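Local atomic coordinates of gram-negative insecticidal protein (Chromobacterium piscinae, PDB entry 6FBM), a protein that probably acts as a MACPF-family insecticidal toxin that perforates membranes, with a second, beta-tripod part likely to serve in targeting. Residues F69-K74 and T124-V129; G179-S184 and L236-G241; R454-K459 and V467-P472. All coordinates share one frame; numbering follows the deposited sequence.

Interaction 1: F69-K74 and T124-V129; sequences FHSDFK and TREAHV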
loop_
_atom_site.group_PDB
_atom_site.type_symbol
_atom_site.label_atom_id
_atom_site.label_comp_id
_atom_site.label_asym_id
_atom_site.label_seq_id
_atom_site.Cartn_x
_atom_site.Cartn_y
_atom_site.Cartn_z
ATOM N N PHE A 69 4.949 15.091 25.787
ATOM C CA PHE A 69 5.679 13.928 25.328
ATOM C C PHE A 69 6.727 13.558 26.379
ATOM O O PHE A 69 7.792 14.158 26.421
ATOM C CB PHE A 69 6.318 14.231 23.965
ATOM C CG PHE A 69 6.972 13.034 23.330
ATOM C CD1 PHE A 69 8.172 12.523 23.844
ATOM C CD2 PHE A 69 6.383 12.369 22.241
ATOM C CE1 PHE A 69 8.766 11.388 23.300
ATOM C CE2 PHE A 69 6.957 11.211 21.732
ATOM C CZ PHE A 69 8.158 10.733 22.243
ATOM N N HIS A 70 6.399 12.596 27.233
ATOM C CA HIS A 70 7.327 12.150 28.281
ATOM C C HIS A 70 6.972 10.768 28.843
ATOM O O HIS A 70 5.889 10.240 28.579
ATOM C CB HIS A 70 7.439 13.194 29.413
ATOM C CG HIS A 70 6.331 13.107 30.398
ATOM N ND1 HIS A 70 5.005 13.201 30.035
ATOM C CD2 HIS A 70 6.339 12.755 31.707
ATOM C CE1 HIS A 70 4.242 13.011 31.102
ATOM N NE2 HIS A 70 5.026 12.749 32.134
ATOM N N SER A 71 7.907 10.230 29.632
ATOM C CA SER A 71 7.817 8.905 30.276
ATOM C C SER A 71 7.596 9.029 31.787
ATOM O O SER A 71 8.394 9.648 32.474
ATOM C CB SER A 71 9.092 8.108 30.021
ATOM O OG SER A 71 9.084 7.618 28.701
ATOM N N ASP A 72 6.505 8.438 32.280
ATOM C CA ASP A 72 6.265 8.289 33.725
ATOM C C ASP A 72 6.677 6.875 34.065
ATOM O O ASP A 72 6.247 5.904 33.434
ATOM C CB ASP A 72 4.794 8.544 34.119
ATOM C CG ASP A 72 4.430 10.054 34.135
ATOM O OD1 ASP A 72 5.319 10.836 34.553
ATOM O OD2 ASP A 72 3.278 10.459 33.736
ATOM N N PHE A 73 7.523 6.752 35.076
ATOM C CA PHE A 73 7.967 5.467 35.572
ATOM C C PHE A 73 7.337 5.236 36.942
ATOM O O PHE A 73 7.403 6.086 37.802
ATOM C CB PHE A 73 9.475 5.478 35.668
ATOM C CG PHE A 73 10.050 4.165 36.040
ATOM C CD1 PHE A 73 10.284 3.200 35.069
ATOM C CD2 PHE A 73 10.361 3.884 37.381
ATOM C CE1 PHE A 73 10.814 1.970 35.420
ATOM C CE2 PHE A 73 10.890 2.654 37.746
ATOM C CZ PHE A 73 11.109 1.696 36.768
ATOM N N LYS A 74 6.717 4.086 37.139
ATOM C CA LYS A 74 6.005 3.793 38.391
ATOM C C LYS A 74 6.258 2.362 38.795
ATOM O O LYS A 74 6.282 1.486 37.944
ATOM C CB LYS A 74 4.507 3.955 38.221
ATOM C CG LYS A 74 3.999 5.369 38.462
ATOM C CD LYS A 74 2.504 5.528 38.210
ATOM C CE LYS A 74 2.057 5.996 36.810
ATOM N NZ LYS A 74 1.236 7.241 36.746
ATOM N N THR A 124 6.276 -2.945 37.356
ATOM C CA THR A 124 7.138 -1.869 36.938
ATOM C C THR A 124 6.570 -1.364 35.615
ATOM O O THR A 124 6.639 -2.072 34.612
ATOM C CB THR A 124 8.566 -2.373 36.807
ATOM O OG1 THR A 124 9.055 -2.720 38.106
ATOM C CG2 THR A 124 9.456 -1.310 36.221
ATOM N N ARG A 125 6.016 -0.142 35.642
ATOM C CA ARG A 125 5.279 0.425 34.512
ATOM C C ARG A 125 5.981 1.647 33.966
ATOM O O ARG A 125 6.363 2.560 34.704
ATOM C CB ARG A 125 3.850 0.807 34.891
ATOM C CG ARG A 125 3.087 -0.286 35.623
ATOM C CD ARG A 125 1.572 -0.045 35.665
ATOM N NE ARG A 125 1.223 1.105 36.497
ATOM C CZ ARG A 125 1.221 1.087 37.832
ATOM N NH1 ARG A 125 1.532 -0.029 38.539
ATOM N NH2 ARG A 125 0.914 2.209 38.479
ATOM N N GLU A 126 6.177 1.642 32.655
ATOM C CA GLU A 126 6.729 2.781 31.982
ATOM C C GLU A 126 5.667 3.269 31.039
ATOM O O GLU A 126 5.343 2.602 30.053
ATOM C CB GLU A 126 7.997 2.422 31.243
ATOM C CG GLU A 126 8.666 3.641 30.664
ATOM C CD GLU A 126 9.955 3.328 29.993
ATOM O OE1 GLU A 126 10.935 3.965 30.403
ATOM O OE2 GLU A 126 9.994 2.485 29.076
ATOM N N ALA A 127 5.138 4.438 31.348
ATOM C CA ALA A 127 4.032 5.014 30.602
ATOM C C ALA A 127 4.607 6.072 29.657
ATOM O O ALA A 127 5.259 7.029 30.104
ATOM C CB ALA A 127 3.015 5.623 31.551
ATOM N N HIS A 128 4.398 5.874 28.349
ATOM C CA HIS A 128 4.879 6.802 27.344
ATOM C C HIS A 128 3.704 7.695 26.969
ATOM O O HIS A 128 2.939 7.372 26.078
ATOM C CB HIS A 128 5.433 6.035 26.163
ATOM C CG HIS A 128 6.691 5.277 26.480
ATOM N ND1 HIS A 128 7.908 5.576 25.889
ATOM C CD2 HIS A 128 6.936 4.280 27.361
ATOM C CE1 HIS A 128 8.837 4.774 26.381
ATOM N NE2 HIS A 128 8.273 3.978 27.270
ATOM N N VAL A 129 3.567 8.809 27.674
ATOM C CA VAL A 129 2.436 9.699 27.477
ATOM C C VAL A 129 2.701 10.579 26.278
ATOM O O VAL A 129 3.778 11.145 26.160
ATOM C CB VAL A 129 2.214 10.631 28.694
ATOM C CG1 VAL A 129 1.008 11.555 28.471
ATOM C CG2 VAL A 129 2.058 9.816 29.989
#
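H70, D72 and K74 pair with V129, A127 and R125 through six backbone hydrogen bonds, in two antiparallel strands whose axes come within 4.6 Å at 163°. They belong to the central sheet of the MACPF domain. The pairs S71-H128 and F73-E126 lie between them as non-hydrogen-bonded pairs.

On the face of H70, D72 and K74, H70 has its CG between the backbone N and carbonyl carbon (chi1 82°), and its imidazole lies beside V129 and points the same way. Its CE1 is 3.9 Å from V129 CB. NE2 of H70 makes a weak hydrogen bond to OD1 of D72, and ND1 bonds to the carbonyl of Y68. Further along, K74 CB lies over one face of the R125 guanidinium. The two side chains cross at a slant, with K74 CD 3.7 Å from R125 NH2. The two charged ends do not touch: NZ of K74 turns to D274, and NH1 of R125 turns to D76. These acidic partners probably ease the repulsion between the like charges.

The other face holds F73, S71, E126 and H128. The methyl CG2 of T124 lies 3.5 Å from F73 CZ, approaching the ring obliquely. E126 and H128, two apart on one strand, are joined by a bond from H128 NE2 to E126 OE2 of 2.9 Å. The carboxylate oxygen is met from above its plane, and it also bonds to Y206. S71 OG sits over one face of the H128 ring, 3.7 Å from ND1 and displaced toward the rim.

Interaction 2: G179-S184 and L236-G241; sequences GRLDYS and LTATGG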
loop_
_atom_site.group_PDB
_atom_site.type_symbol
_atom_site.label_atom_id
_atom_site.label_comp_id
_atom_site.label_asym_id
_atom_site.label_seq_id
_atom_site.Cartn_x
_atom_site.Cartn_y
_atom_site.Cartn_z
ATOM N N GLY A 179 1.403 4.852 24.974
ATOM C CA GLY A 179 1.555 3.425 25.266
ATOM C C GLY A 179 2.226 3.192 26.570
ATOM O O GLY A 179 3.041 3.991 27.010
ATOM N N ARG A 180 1.886 2.084 27.199
ATOM C CA ARG A 180 2.418 1.723 28.515
ATOM C C ARG A 180 2.979 0.325 28.438
ATOM O O ARG A 180 2.351 -0.544 27.820
ATOM C CB ARG A 180 1.284 1.693 29.521
ATOM C CG ARG A 180 1.720 1.570 30.962
ATOM C CD ARG A 180 0.540 1.694 31.921
ATOM N NE ARG A 180 -0.067 0.393 32.161
ATOM C CZ ARG A 180 -1.329 0.029 31.944
ATOM N NH1 ARG A 180 -2.244 0.838 31.438
ATOM N NH2 ARG A 180 -1.689 -1.205 32.256
ATOM N N LEU A 181 4.113 0.080 29.096
ATOM C CA LEU A 181 4.569 -1.286 29.315
ATOM C C LEU A 181 4.515 -1.597 30.792
ATOM O O LEU A 181 4.918 -0.775 31.607
ATOM C CB LEU A 181 5.986 -1.464 28.802
ATOM C CG LEU A 181 6.159 -1.327 27.290
ATOM C CD1 LEU A 181 7.606 -1.605 26.942
ATOM C CD2 LEU A 181 5.236 -2.252 26.507
ATOM N N ASP A 182 4.000 -2.787 31.109
ATOM C CA ASP A 182 3.913 -3.324 32.459
ATOM C C ASP A 182 4.829 -4.512 32.547
ATOM O O ASP A 182 4.561 -5.554 31.952
ATOM C CB ASP A 182 2.516 -3.813 32.740
ATOM C CG ASP A 182 1.537 -2.682 32.918
ATOM O OD1 ASP A 182 1.971 -1.539 32.940
ATOM O OD2 ASP A 182 0.318 -2.925 33.006
ATOM N N TYR A 183 5.936 -4.357 33.269
ATOM C CA TYR A 183 6.880 -5.430 33.502
ATOM C C TYR A 183 6.534 -5.926 34.870
ATOM O O TYR A 183 6.894 -5.310 35.876
ATOM C CB TYR A 183 8.284 -4.847 33.437
ATOM C CG TYR A 183 9.439 -5.821 33.559
ATOM C CD1 TYR A 183 9.756 -6.686 32.532
ATOM C CD2 TYR A 183 10.264 -5.785 34.660
ATOM C CE1 TYR A 183 10.832 -7.538 32.649
ATOM C CE2 TYR A 183 11.355 -6.623 34.762
ATOM C CZ TYR A 183 11.638 -7.493 33.755
ATOM O OH TYR A 183 12.719 -8.316 33.871
ATOM N N SER A 184 5.793 -7.022 34.919
ATOM C CA SER A 184 5.281 -7.526 36.202
ATOM C C SER A 184 6.010 -8.796 36.628
ATOM O O SER A 184 6.222 -9.709 35.811
ATOM C CB SER A 184 3.767 -7.749 36.131
ATOM O OG SER A 184 3.456 -8.829 35.287
ATOM N N LEU A 236 5.416 -9.196 30.393
ATOM C CA LEU A 236 5.417 -7.868 29.803
ATOM C C LEU A 236 4.079 -7.662 29.077
ATOM O O LEU A 236 3.787 -8.376 28.129
ATOM C CB LEU A 236 6.575 -7.733 28.826
ATOM C CG LEU A 236 6.789 -6.333 28.264
ATOM C CD1 LEU A 236 7.081 -5.327 29.356
ATOM C CD2 LEU A 236 7.955 -6.383 27.292
ATOM N N THR A 237 3.270 -6.710 29.545
ATOM C CA THR A 237 1.991 -6.389 28.930
ATOM C C THR A 237 2.005 -4.946 28.422
ATOM O O THR A 237 2.421 -4.021 29.132
ATOM C CB THR A 237 0.849 -6.574 29.931
ATOM O OG1 THR A 237 0.891 -7.904 30.426
ATOM C CG2 THR A 237 -0.506 -6.414 29.269
ATOM N N ALA A 238 1.542 -4.766 27.189
ATOM C CA ALA A 238 1.539 -3.465 26.547
ATOM C C ALA A 238 0.102 -2.962 26.489
ATOM O O ALA A 238 -0.784 -3.689 26.073
ATOM C CB ALA A 238 2.128 -3.566 25.155
ATOM N N THR A 239 -0.120 -1.736 26.910
ATOM C CA THR A 239 -1.402 -1.083 26.681
ATOM C C THR A 239 -1.111 0.052 25.735
ATOM O O THR A 239 -0.405 0.983 26.101
ATOM C CB THR A 239 -2.017 -0.546 27.978
ATOM O OG1 THR A 239 -2.116 -1.613 28.899
ATOM C CG2 THR A 239 -3.385 -0.027 27.734
ATOM N N GLY A 240 -1.643 -0.054 24.521
ATOM C CA GLY A 240 -1.387 0.900 23.461
ATOM C C GLY A 240 -0.083 0.519 22.799
ATOM O O GLY A 240 0.645 -0.318 23.290
ATOM N N GLY A 241 0.216 1.147 21.682
ATOM C CA GLY A 241 1.407 0.795 20.916
ATOM C C GLY A 241 1.151 -0.339 19.956
ATOM O O GLY A 241 0.080 -0.960 19.949
HETATM O O HOH W 1 0.011 -2.758 30.120
#
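R180 and D182 pair with T239 and T237 in four backbone hydrogen bonds, which make an antiparallel ladder. Strand 179-184 carries on the MACPF sheet, and G179 ends the Y-G-x-x-Y-x6-G-G signature of the family. The bonds are of ordinary length, with R180 N to T239 O at 2.8 Å. G179 CA comes 3.2 Å from T239 O in a CA-H...O contact, just where the second strand gives way to G240 and G241, both with positive phi.

The main charged interaction lies within strand 179-184. R180 grips D182 side-on. NE meets OD1 at 2.9 Å and NH2 meets OD2 at 2.7 Å, both bonds nearly straight and on the syn sides of the carboxylate. Two such bonds fix the guanidinium with the carboxylate at its edge, close to its plane. R180 NH1 also bonds to the carbonyl of M273. T239 OG1 lies over one face of the guanidinium, 3.4 Å from R180 NH2, at a poor angle for a hydrogen bond. A water ties the groups together: it is 2.7 Å from T239 OG1 and makes weak bonds to D182 OD2 and T237 O.

The apolar contacts lie on the opposite face of the sheet. L181 CD2 touches A238 CB at 3.6 Å. L236 has CG anti to its backbone N (chi1 -173°), and its CD1 reaches L181 CB at 4.1 Å. The same methyl lies near the plane of the Y183 ring, at its edge.

L181 and A238 lie against W262 of helix 255-269, and L236 meets T246 and I249 of helix 246-250. Strand 120-134 borders strand 179-187, its R125 touching R180 and D182.

Interaction 3: R454-K459 and V467-P472; sequences RVWWDK and VSLWQP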
loop_
_atom_site.group_PDB
_atom_site.type_symbol
_atom_site.label_atom_id
_atom_site.label_comp_id
_atom_site.label_asym_id
_atom_site.label_seq_id
_atom_site.Cartn_x
_atom_site.Cartn_y
_atom_site.Cartn_z
ATOM N N ARG A 454 15.228 -30.127 80.108
ATOM C CA ARG A 454 16.664 -30.316 79.895
ATOM C C ARG A 454 16.955 -31.747 79.466
ATOM O O ARG A 454 16.430 -32.696 80.048
ATOM C CB ARG A 454 17.435 -30.011 81.172
ATOM C CG ARG A 454 18.956 -29.990 81.025
ATOM C CD ARG A 454 19.607 -29.663 82.346
ATOM N NE ARG A 454 19.399 -30.749 83.304
ATOM C CZ ARG A 454 20.072 -31.894 83.326
ATOM N NH1 ARG A 454 21.038 -32.127 82.444
ATOM N NH2 ARG A 454 19.784 -32.806 84.249
ATOM N N VAL A 455 17.769 -31.891 78.433
ATOM C CA VAL A 455 18.159 -33.202 77.949
ATOM C C VAL A 455 19.382 -33.699 78.685
ATOM O O VAL A 455 19.440 -34.870 79.059
ATOM C CB VAL A 455 18.467 -33.169 76.445
ATOM C CG1 VAL A 455 18.910 -34.554 75.942
ATOM C CG2 VAL A 455 17.242 -32.669 75.669
ATOM N N TRP A 456 20.361 -32.804 78.883
ATOM C CA TRP A 456 21.718 -33.183 79.301
ATOM C C TRP A 456 22.564 -31.935 79.598
ATOM O O TRP A 456 22.236 -30.839 79.155
ATOM C CB TRP A 456 22.361 -33.978 78.182
ATOM C CG TRP A 456 23.752 -34.486 78.395
ATOM C CD1 TRP A 456 24.098 -35.663 78.949
ATOM C CD2 TRP A 456 24.977 -33.864 77.985
ATOM N NE1 TRP A 456 25.455 -35.826 78.926
ATOM C CE2 TRP A 456 26.022 -34.731 78.337
ATOM C CE3 TRP A 456 25.285 -32.662 77.348
ATOM C CZ2 TRP A 456 27.363 -34.440 78.086
ATOM C CZ3 TRP A 456 26.634 -32.377 77.091
ATOM C CH2 TRP A 456 27.644 -33.262 77.462
ATOM N N TRP A 457 23.595 -32.117 80.414
ATOM C CA TRP A 457 24.671 -31.147 80.610
ATOM C C TRP A 457 25.964 -31.919 80.824
ATOM O O TRP A 457 25.939 -33.126 81.072
ATOM C CB TRP A 457 24.444 -30.173 81.790
ATOM C CG TRP A 457 23.853 -30.756 83.056
ATOM C CD1 TRP A 457 24.014 -32.025 83.549
ATOM C CD2 TRP A 457 23.025 -30.067 84.008
ATOM N NE1 TRP A 457 23.313 -32.180 84.717
ATOM C CE2 TRP A 457 22.697 -30.997 85.029
ATOM C CE3 TRP A 457 22.524 -28.756 84.098
ATOM C CZ2 TRP A 457 21.892 -30.655 86.125
ATOM C CZ3 TRP A 457 21.720 -28.426 85.171
ATOM C CH2 TRP A 457 21.403 -29.374 86.172
ATOM N N ASP A 458 27.087 -31.220 80.733
ATOM C CA ASP A 458 28.386 -31.874 80.738
ATOM C C ASP A 458 28.989 -32.053 82.114
ATOM O O ASP A 458 30.097 -32.556 82.222
ATOM C CB ASP A 458 29.371 -31.102 79.837
ATOM C CG ASP A 458 29.930 -29.847 80.497
ATOM O OD1 ASP A 458 29.126 -29.016 80.944
ATOM O OD2 ASP A 458 31.151 -29.685 80.542
ATOM N N LYS A 459 28.294 -31.640 83.182
ATOM C CA LYS A 459 28.931 -31.624 84.503
ATOM C C LYS A 459 29.381 -33.031 84.925
ATOM O O LYS A 459 28.678 -34.017 84.704
ATOM C CB LYS A 459 28.106 -30.883 85.541
ATOM C CG LYS A 459 26.845 -31.556 86.010
ATOM C CD LYS A 459 25.690 -30.535 86.168
ATOM C CE LYS A 459 25.920 -29.400 87.128
ATOM N NZ LYS A 459 24.593 -28.870 87.646
ATOM N N VAL A 467 28.043 -26.638 79.224
ATOM C CA VAL A 467 26.879 -26.658 78.333
ATOM C C VAL A 467 25.745 -27.453 78.924
ATOM O O VAL A 467 25.971 -28.433 79.620
ATOM C CB VAL A 467 27.238 -27.225 76.938
ATOM C CG1 VAL A 467 27.476 -28.733 76.979
ATOM C CG2 VAL A 467 26.183 -26.854 75.908
ATOM N N SER A 468 24.532 -26.997 78.633
ATOM C CA SER A 468 23.303 -27.720 78.921
ATOM C C SER A 468 22.412 -27.683 77.672
ATOM O O SER A 468 22.250 -26.630 77.059
ATOM C CB SER A 468 22.560 -27.082 80.100
ATOM O OG SER A 468 23.408 -26.921 81.225
ATOM N N LEU A 469 21.830 -28.826 77.325
ATOM C CA LEU A 469 20.953 -28.950 76.172
ATOM C C LEU A 469 19.501 -28.861 76.628
ATOM O O LEU A 469 19.043 -29.659 77.437
ATOM C CB LEU A 469 21.207 -30.273 75.450
ATOM C CG LEU A 469 22.659 -30.595 75.152
ATOM C CD1 LEU A 469 22.713 -31.889 74.366
ATOM C CD2 LEU A 469 23.371 -29.475 74.399
ATOM N N TRP A 470 18.790 -27.889 76.075
ATOM C CA TRP A 470 17.428 -27.568 76.448
ATOM C C TRP A 470 16.524 -27.628 75.223
ATOM O O TRP A 470 16.968 -27.368 74.103
ATOM C CB TRP A 470 17.393 -26.151 77.037
ATOM C CG TRP A 470 18.037 -26.032 78.388
ATOM C CD1 TRP A 470 19.332 -25.660 78.663
ATOM C CD2 TRP A 470 17.425 -26.290 79.654
ATOM N NE1 TRP A 470 19.550 -25.672 80.017
ATOM C CE2 TRP A 470 18.395 -26.057 80.647
ATOM C CE3 TRP A 470 16.149 -26.706 80.046
ATOM C CZ2 TRP A 470 18.127 -26.231 82.016
ATOM C CZ3 TRP A 470 15.869 -26.853 81.416
ATOM C CH2 TRP A 470 16.862 -26.617 82.380
ATOM N N GLN A 471 15.246 -27.907 75.457
ATOM C CA GLN A 471 14.235 -27.956 74.403
ATOM C C GLN A 471 13.649 -26.559 74.229
ATOM O O GLN A 471 13.042 -26.018 75.170
ATOM C CB GLN A 471 13.117 -28.921 74.808
ATOM C CG GLN A 471 12.055 -29.183 73.750
ATOM C CD GLN A 471 10.658 -29.511 74.301
ATOM O OE1 GLN A 471 10.379 -29.389 75.494
ATOM N NE2 GLN A 471 9.767 -29.855 73.418
ATOM N N PRO A 472 13.804 -25.963 73.030
ATOM C CA PRO A 472 13.221 -24.650 72.836
ATOM C C PRO A 472 11.699 -24.720 72.569
ATOM O O PRO A 472 11.144 -25.777 72.204
ATOM C CB PRO A 472 13.988 -24.128 71.636
ATOM C CG PRO A 472 14.198 -25.352 70.808
ATOM C CD PRO A 472 14.443 -26.453 71.795
#
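R454 lies across W470 in this beta hairpin, in the C-terminal part of the protein that has Vps62-like sequence. R454 CB is 3.6 Å from the centroid of the six-membered ring of W470 and only 13° off its normal, a CH-pi contact over the face. CG of R454 is anti to the backbone N (chi1 -172°) and lies 4.0 Å from W470 CZ2.

The strands are antiparallel with a beta bulge. V455 and W456 both stand opposite L469. V455 N bonds to L469 O, and L469 N bonds to W456 O, each at 2.8 Å. L469 CG lies at the edge of the W456 ring, 4.0 Å from W456 CE3. V467 CG1 approaches the same ring obliquely, 3.7 Å from W456 CZ3. V455 adds a looser contact to L469. At the hairpin end, D458 N bonds to V467 O, and V467 N bonds back to D458 OD1 at 3.1 Å from above the carboxylate plane. OD1 of D458 is also bonded to Y489.

By contrast, W457 is partly exposed, and its ring makes few contacts with 467-472. The ring leads away from that segment, and little but its edge faces S468, with W457 CE3 3.5 Å from S468 OG. S468 OG is hydrogen-bonded to the carbonyl of N488. The ring faces are flanked from its own segment, by the R454 guanidinium on one side and K459 CD on the other. R454 NH2 also has a salt bridge to E339.

Strand 468-473 is the middle of a three-stranded sheet. Its other neighbour, strand 484-486, bonds to S468 and W470 through V486 and A484. Beyond the sheet, L341 meets W456 and P493 meets W470.

From the N terminus, interaction 1 comes first. It joins strands 64-78 and 120-134 and closes a loop that carries three helices. Interaction 2 opens only after that loop is closed. It joins strands 179-187 and 232-239 around two further helices. In MACPF relatives, inserts at such places unfold into membrane-spanning hairpins, and these probably correspond. The two contacts follow in series but share one sheet: H128 N meets G179 O, and T124 O meets Y183 N. Interaction 3 comes last and closes a short hairpin loop in the C-terminal part. The centres of interactions 2 and 3 are about 60 Å apart. No contact nests within or crosses another.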